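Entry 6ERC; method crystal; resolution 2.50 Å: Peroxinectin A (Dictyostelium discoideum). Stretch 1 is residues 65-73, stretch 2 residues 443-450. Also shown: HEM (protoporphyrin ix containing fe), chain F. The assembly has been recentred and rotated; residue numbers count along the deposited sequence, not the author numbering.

Stretch 1 (65-73) KEHLTDMFN
Stretch 2 443-450: DHMEGSCV

A single polar bond, made at the edge of an imidazole ring, joins two stretches that lie at least 377 residues apart in sequence wherever they touch. His 444 ND1 donates to Glu 66 OE2 across 2.7 Å, with an N-H...acceptor angle of 165°, so the hydrogen points almost straight at the carboxylate oxygen, which sits near the ring plane. Histidine suits this place because its two ring nitrogens serve two partners: while ND1 binds Glu 66, NE2 is hydrogen-bonded elsewhere in the structure.

Glu 66 reaches this bond by folding its chain, with chi1 m (-68°), chi2 p (71°) and chi3 26°, from a backbone at phi/psi -87/-4. Glutamate suits the place because its carboxylate accepts from ND1 in a residue that remains partly exposed. His 444, at -68/138, uses chi1 m and chi2 169°. Both CA-to-CB bonds point toward the opposing stretch. The register pairs Glu 66 with Cys 449, farther along stretch 2, their CA atoms 6.6 Å apart. There the carboxylate packs over the backbone, Glu 66 CD being 4.0 Å from Cys 449 CA. Glu 66 OE2 also lies 3.5 Å from Ser 448 O, but both are acceptors and no hydrogen bond joins them.

Stretch 2 has no regular helix or strand; a type II turn from Met 445 to Ser 448 folds it back. Ser 448 N donates to Met 445 O at 2.8 Å, and Met 445 N to Val 450 O, also at 2.8 Å. Glu 446 (-57/125) and Gly 447 (76/6) occupy the turn's central positions, the positive phi of the latter favouring glycine. Ser 448 (-118/168), which closes the turn, directs its CB away, whereas Cys 449 (-111/14, chi1 p), just after it, directs its CB toward stretch 1.

Cys 449 is buried, and its small, weakly polar side chain suits the apolar end of the contact. Leu 68 (-93/163, chi1 -84°, chi2 37°) brings CD2 to 4.2 Å from Cys 449 CB. Phe 72 (-63/-45, chi1 t, chi2 77°) places CZ 4.3 Å from Cys 449 SG; the sulfur approaches the ring obliquely, 5.3 Å from its centroid and 64° off the normal. Both residues are buried with CA-to-CB toward stretch 2, and their hydrocarbon side chains need no polar partner there.

In sequence between Leu 68 and Phe 72, Thr 69 (-104/162, chi1 p) caps the helix that carries Phe 72. Its hydroxyl suits the N-cap, accepting a weak bond from Phe 72 N to Thr 69 OG1 at 3.4 Å, while Phe 72 N also donates to Thr 69 O at 3.0 Å. Altogether the contact buries a modest 207 Å², both sides summed, with Glu 66 and Cys 449 covered most.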

ATOM      1  N   LYS A  65       5.051 -19.259  -3.873  1.00 60.16           N
ATOM      2  CA  LYS A  65       6.079 -20.075  -4.510  1.00 61.71           C
ATOM      3  C   LYS A  65       7.480 -19.580  -4.184  1.00 61.46           C
ATOM      4  O   LYS A  65       8.433 -20.365  -4.243  1.00 61.36           O
ATOM      5  CB  LYS A  65       5.868 -20.094  -6.026  1.00 62.34           C
ATOM      6  CG  LYS A  65       4.584 -20.788  -6.458  1.00 63.65           C
ATOM      7  CD  LYS A  65       4.405 -20.783  -7.976  1.00 64.60           C
ATOM      8  CE  LYS A  65       5.394 -21.715  -8.676  1.00 65.99           C
ATOM      9  NZ  LYS A  65       5.079 -21.884 -10.130  1.00 65.33           N
ATOM     10  N   GLU A  66       7.623 -18.305  -3.842  1.00 60.85           N
ATOM     11  CA  GLU A  66       8.902 -17.743  -3.436  1.00 59.83           C
ATOM     12  C   GLU A  66       9.169 -17.919  -1.945  1.00 58.48           C
ATOM     13  O   GLU A  66      10.254 -17.558  -1.479  1.00 57.61           O
ATOM     14  CB  GLU A  66       8.957 -16.255  -3.802  1.00 59.04           C
ATOM     15  CG  GLU A  66       9.004 -15.974  -5.299  1.00 59.97           C
ATOM     16  CD  GLU A  66       7.691 -16.274  -6.007  1.00 60.91           C
ATOM     17  OE1 GLU A  66       6.626 -16.216  -5.353  1.00 59.77           O
ATOM     18  OE2 GLU A  66       7.726 -16.573  -7.220  1.00 60.47           O
ATOM     19  N   HIS A  67       8.210 -18.462  -1.196  1.00 59.17           N
ATOM     20  CA  HIS A  67       8.373 -18.730   0.234  1.00 58.64           C
ATOM     21  C   HIS A  67       8.532 -17.430   1.023  1.00 57.22           C
ATOM     22  O   HIS A  67       9.422 -17.287   1.864  1.00 56.95           O
ATOM     23  CB  HIS A  67       9.553 -19.670   0.481  1.00 58.15           C
ATOM     24  CG  HIS A  67       9.472 -20.950  -0.288  1.00 59.27           C
ATOM     25  ND1 HIS A  67       8.583 -21.952   0.028  1.00 60.03           N
ATOM     26  CD2 HIS A  67      10.168 -21.389  -1.364  1.00 60.82           C
ATOM     27  CE1 HIS A  67       8.735 -22.956  -0.818  1.00 60.69           C
ATOM     28  NE2 HIS A  67       9.691 -22.640  -1.672  1.00 61.04           N
ATOM     29  N   LEU A  68       7.646 -16.481   0.750  1.00 56.31           N
ATOM     30  CA  LEU A  68       7.642 -15.203   1.439  1.00 54.53           C
ATOM     31  C   LEU A  68       6.704 -15.249   2.640  1.00 54.76           C
ATOM     32  O   LEU A  68       5.844 -16.125   2.757  1.00 55.90           O
ATOM     33  CB  LEU A  68       7.229 -14.082   0.484  1.00 54.93           C
ATOM     34  CG  LEU A  68       8.343 -13.485  -0.381  1.00 55.31           C
ATOM     35  CD1 LEU A  68       9.339 -14.540  -0.841  1.00 56.33           C
ATOM     36  CD2 LEU A  68       7.741 -12.770  -1.579  1.00 55.22           C
ATOM     37  N   THR A  69       6.884 -14.288   3.536  1.00 53.54           N
ATOM     38  CA  THR A  69       6.181 -14.262   4.808  1.00 54.43           C
ATOM     39  C   THR A  69       5.063 -13.227   4.789  1.00 51.77           C
ATOM     40  O   THR A  69       5.034 -12.320   3.956  1.00 49.64           O
ATOM     41  CB  THR A  69       7.151 -13.949   5.951  1.00 54.37           C
ATOM     42  OG1 THR A  69       7.731 -12.656   5.746  1.00 54.43           O
ATOM     43  CG2 THR A  69       8.259 -14.985   6.017  1.00 53.94           C
ATOM     44  N   ASP A  70       4.135 -13.376   5.737  1.00 50.78           N
ATOM     45  CA  ASP A  70       3.103 -12.363   5.921  1.00 49.95           C
ATOM     46  C   ASP A  70       3.717 -11.001   6.213  1.00 52.44           C
ATOM     47  O   ASP A  70       3.173  -9.972   5.797  1.00 51.85           O
ATOM     48  CB  ASP A  70       2.159 -12.768   7.053  1.00 51.39           C
ATOM     49  CG  ASP A  70       1.343 -14.008   6.724  1.00 54.03           C
ATOM     50  OD1 ASP A  70       0.973 -14.190   5.541  1.00 54.83           O
ATOM     51  OD2 ASP A  70       1.068 -14.799   7.653  1.00 52.99           O
ATOM     52  N   MET A  71       4.849 -10.976   6.923  1.00 53.27           N
ATOM     53  CA  MET A  71       5.518  -9.712   7.213  1.00 51.71           C
ATOM     54  C   MET A  71       5.931  -8.991   5.938  1.00 49.94           C
ATOM     55  O   MET A  71       5.992  -7.756   5.917  1.00 49.53           O
ATOM     56  CB  MET A  71       6.738  -9.964   8.104  1.00 52.88           C
ATOM     57  CG  MET A  71       7.528  -8.713   8.462  1.00 51.77           C
ATOM     58  SD  MET A  71       6.557  -7.486   9.361  1.00 52.20           S
ATOM     59  CE  MET A  71       6.599  -8.170  11.015  1.00 51.29           C
ATOM     60  N   PHE A  72       6.221  -9.737   4.869  1.00 50.81           N
ATOM     61  CA  PHE A  72       6.630  -9.116   3.612  1.00 51.89           C
ATOM     62  C   PHE A  72       5.517  -8.250   3.035  1.00 50.79           C
ATOM     63  O   PHE A  72       5.762  -7.124   2.585  1.00 49.42           O
ATOM     64  CB  PHE A  72       7.055 -10.188   2.607  1.00 53.34           C
ATOM     65  CG  PHE A  72       7.280  -9.661   1.217  1.00 52.30           C
ATOM     66  CD1 PHE A  72       8.434  -8.966   0.903  1.00 53.01           C
ATOM     67  CD2 PHE A  72       6.338  -9.867   0.223  1.00 53.07           C
ATOM     68  CE1 PHE A  72       8.643  -8.481  -0.374  1.00 53.21           C
ATOM     69  CE2 PHE A  72       6.541  -9.385  -1.057  1.00 52.34           C
ATOM     70  CZ  PHE A  72       7.695  -8.692  -1.355  1.00 53.28           C
ATOM     71  N   ASN A  73       4.283  -8.759   3.023  1.00 49.84           N
ATOM     72  CA  ASN A  73       3.188  -7.964   2.484  1.00 50.68           C
ATOM     73  C   ASN A  73       2.680  -6.941   3.489  1.00 48.85           C
ATOM     74  O   ASN A  73       2.072  -5.944   3.085  1.00 48.43           O
ATOM     75  CB  ASN A  73       2.046  -8.872   1.997  1.00 51.97           C
ATOM     76  CG  ASN A  73       1.159  -9.377   3.116  1.00 51.46           C
ATOM     77  OD1 ASN A  73       0.430  -8.610   3.749  1.00 50.82           O
ATOM     78  ND2 ASN A  73       1.180 -10.687   3.333  1.00 51.79           N
ATOM     79  N   ASP A 443       3.781 -15.249 -15.642  1.00 60.54           N
ATOM     80  CA  ASP A 443       4.777 -15.977 -14.871  1.00 60.76           C
ATOM     81  C   ASP A 443       5.719 -14.994 -14.184  1.00 59.41           C
ATOM     82  O   ASP A 443       6.047 -13.939 -14.733  1.00 58.49           O
ATOM     83  CB  ASP A 443       5.569 -16.917 -15.780  1.00 60.56           C
ATOM     84  CG  ASP A 443       4.676 -17.846 -16.574  1.00 61.92           C
ATOM     85  OD1 ASP A 443       3.677 -18.338 -16.010  1.00 61.47           O
ATOM     86  OD2 ASP A 443       4.970 -18.078 -17.766  1.00 62.77           O
ATOM     87  N   HIS A 444       6.150 -15.341 -12.976  1.00 59.14           N
ATOM     88  CA  HIS A 444       7.036 -14.464 -12.223  1.00 59.74           C
ATOM     89  C   HIS A 444       8.407 -14.383 -12.885  1.00 59.39           C
ATOM     90  O   HIS A 444       8.960 -15.389 -13.337  1.00 59.81           O
ATOM     91  CB  HIS A 444       7.185 -14.961 -10.787  1.00 59.08           C
ATOM     92  CG  HIS A 444       5.914 -14.921  -9.998  1.00 59.34           C
ATOM     93  ND1 HIS A 444       5.781 -15.533  -8.770  1.00 59.28           N
ATOM     94  CD2 HIS A 444       4.719 -14.338 -10.259  1.00 59.39           C
ATOM     95  CE1 HIS A 444       4.558 -15.332  -8.310  1.00 59.18           C
ATOM     96  NE2 HIS A 444       3.894 -14.610  -9.195  1.00 59.24           N
ATOM     97  N   MET A 445       8.956 -13.171 -12.937  1.00 58.70           N
ATOM     98  CA  MET A 445      10.307 -12.982 -13.445  1.00 59.18           C
ATOM     99  C   MET A 445      11.302 -13.759 -12.590  1.00 60.14           C
ATOM    100  O   MET A 445      11.097 -13.964 -11.391  1.00 60.64           O
ATOM    101  CB  MET A 445      10.670 -11.497 -13.448  1.00 57.73           C
ATOM    102  CG  MET A 445       9.937 -10.686 -14.496  1.00 58.28           C
ATOM    103  SD  MET A 445      10.890 -10.499 -16.018  1.00 60.19           S
ATOM    104  CE  MET A 445      12.020  -9.189 -15.548  1.00 56.98           C
ATOM    105  N   GLU A 446      12.393 -14.191 -13.221  1.00 62.12           N
ATOM    106  CA  GLU A 446      13.413 -14.954 -12.512  1.00 62.99           C
ATOM    107  C   GLU A 446      13.924 -14.157 -11.320  1.00 61.37           C
ATOM    108  O   GLU A 446      14.366 -13.013 -11.467  1.00 61.06           O
ATOM    109  CB  GLU A 446      14.564 -15.309 -13.454  1.00 64.04           C
ATOM    110  CG  GLU A 446      15.628 -16.199 -12.819  1.00 64.22           C
ATOM    111  CD  GLU A 446      16.580 -16.803 -13.837  1.00 66.11           C
ATOM    112  OE1 GLU A 446      16.449 -16.500 -15.043  1.00 66.82           O
ATOM    113  OE2 GLU A 446      17.460 -17.593 -13.432  1.00 67.27           O
ATOM    114  N   GLY A 447      13.852 -14.758 -10.136  1.00 60.49           N
ATOM    115  CA  GLY A 447      14.248 -14.080  -8.923  1.00 60.46           C
ATOM    116  C   GLY A 447      13.258 -13.062  -8.411  1.00 59.27           C
ATOM    117  O   GLY A 447      13.561 -12.364  -7.437  1.00 59.42           O
ATOM    118  N   SER A 448      12.083 -12.955  -9.024  1.00 59.72           N
ATOM    119  CA  SER A 448      11.067 -11.997  -8.619  1.00 59.38           C
ATOM    120  C   SER A 448       9.806 -12.728  -8.185  1.00 59.48           C
ATOM    121  O   SER A 448       9.647 -13.933  -8.399  1.00 60.05           O
ATOM    122  CB  SER A 448      10.733 -11.030  -9.758  1.00 58.26           C
ATOM    123  OG  SER A 448      11.911 -10.463 -10.300  1.00 60.18           O
ATOM    124  N   CYS A 449       8.901 -11.970  -7.567  1.00 58.99           N
ATOM    125  CA  CYS A 449       7.582 -12.465  -7.198  1.00 59.96           C
ATOM    126  C   CYS A 449       6.475 -11.817  -8.024  1.00 57.11           C
ATOM    127  O   CYS A 449       5.299 -11.922  -7.659  1.00 54.70           O
ATOM    128  CB  CYS A 449       7.334 -12.239  -5.704  1.00 58.39           C
ATOM    129  SG  CYS A 449       7.241 -10.508  -5.202  1.00 54.35           S
ATOM    130  N   VAL A 450       6.824 -11.149  -9.126  1.00 57.41           N
ATOM    131  CA  VAL A 450       5.853 -10.509 -10.003  1.00 56.57           C
ATOM    132  C   VAL A 450       6.228 -10.794 -11.449  1.00 57.54           C
ATOM    133  O   VAL A 450       7.368 -11.140 -11.767  1.00 57.77           O
ATOM    134  CB  VAL A 450       5.766  -8.982  -9.782  1.00 55.07           C
ATOM    135  CG1 VAL A 450       5.192  -8.674  -8.405  1.00 56.06           C
ATOM    136  CG2 VAL A 450       7.137  -8.337  -9.962  1.00 55.75           C
TER
HETATM  137  CHA HEM F 604      -5.619  -0.103  -1.977  1.00 54.12           C
HETATM  138  CHB HEM F 604      -7.206  -3.074   1.491  1.00 50.11           C
HETATM  139  CHC HEM F 604      -2.895  -5.329   1.503  1.00 47.77           C
HETATM  140  CHD HEM F 604      -1.407  -2.502  -2.138  1.00 52.38           C
HETATM  141  C1A HEM F 604      -6.436  -0.753  -1.086  1.00 52.15           C
HETATM  142  C2A HEM F 604      -7.845  -0.508  -0.901  1.00 50.82           C
HETATM  143  C3A HEM F 604      -8.293  -1.327   0.055  1.00 49.41           C
HETATM  144  C4A HEM F 604      -7.171  -2.117   0.510  1.00 49.80           C
HETATM  145  CMA HEM F 604      -9.736  -1.425   0.598  1.00 45.54           C
HETATM  146  CAA HEM F 604      -8.659   0.521  -1.701  1.00 51.66           C
HETATM  147  CBA HEM F 604      -9.624  -0.266  -2.576  1.00 52.61           C
HETATM  148  CGA HEM F 604     -10.037   0.567  -3.762  1.00 54.79           C
HETATM  149  O1A HEM F 604      -9.161   0.913  -4.596  1.00 54.82           O
HETATM  150  O2A HEM F 604     -11.249   0.876  -3.881  1.00 54.01           O
HETATM  151  C1B HEM F 604      -6.169  -3.920   1.801  1.00 49.24           C
HETATM  152  C2B HEM F 604      -6.205  -4.926   2.833  1.00 47.71           C
HETATM  153  C3B HEM F 604      -5.015  -5.551   2.847  1.00 48.25           C
HETATM  154  C4B HEM F 604      -4.189  -4.957   1.814  1.00 49.49           C
HETATM  155  CMB HEM F 604      -7.443  -5.160   3.722  1.00 43.14           C
HETATM  156  CAB HEM F 604      -4.519  -6.708   3.744  1.00 47.63           C
HETATM  157  CBB HEM F 604      -5.295  -7.323   4.643  1.00 48.58           C
HETATM  158  C1C HEM F 604      -2.112  -4.773   0.514  1.00 47.66           C
HETATM  159  C2C HEM F 604      -0.758  -5.165   0.164  1.00 48.10           C
HETATM  160  C3C HEM F 604      -0.346  -4.373  -0.850  1.00 49.54           C
HETATM  161  C4C HEM F 604      -1.433  -3.469  -1.156  1.00 51.55           C
HETATM  162  CMC HEM F 604      -0.027  -6.311   0.895  1.00 45.50           C
HETATM  163  CAC HEM F 604       0.979  -4.296  -1.653  1.00 47.87           C
HETATM  164  CBC HEM F 604       2.058  -5.058  -1.460  1.00 47.73           C
HETATM  165  C1D HEM F 604      -2.399  -1.582  -2.379  1.00 52.10           C
HETATM  166  C2D HEM F 604      -2.316  -0.469  -3.297  1.00 51.41           C
HETATM  167  C3D HEM F 604      -3.483   0.179  -3.253  1.00 54.18           C
HETATM  168  C4D HEM F 604      -4.337  -0.483  -2.298  1.00 54.05           C
HETATM  169  CMD HEM F 604      -1.092  -0.142  -4.176  1.00 49.08           C
HETATM  170  CAD HEM F 604      -3.889   1.444  -4.030  1.00 53.66           C
HETATM  171  CBD HEM F 604      -3.254   2.606  -3.273  1.00 54.33           C
HETATM  172  CGD HEM F 604      -4.124   3.838  -3.334  1.00 53.26           C
HETATM  173  O1D HEM F 604      -5.050   3.956  -2.490  1.00 51.67           O
HETATM  174  O2D HEM F 604      -3.900   4.711  -4.210  1.00 51.47           O
HETATM  175  NA  HEM F 604      -6.055  -1.742  -0.207  1.00 54.14           N
HETATM  176  NB  HEM F 604      -4.927  -3.963   1.198  1.00 54.65           N
HETATM  177  NC  HEM F 604      -2.488  -3.735  -0.311  1.00 52.80           N
HETATM  178  ND  HEM F 604      -3.645  -1.558  -1.787  1.00 55.15           N
HETATM  179 FE   HEM F 604      -4.257  -2.709  -0.276  1.00 61.91          FE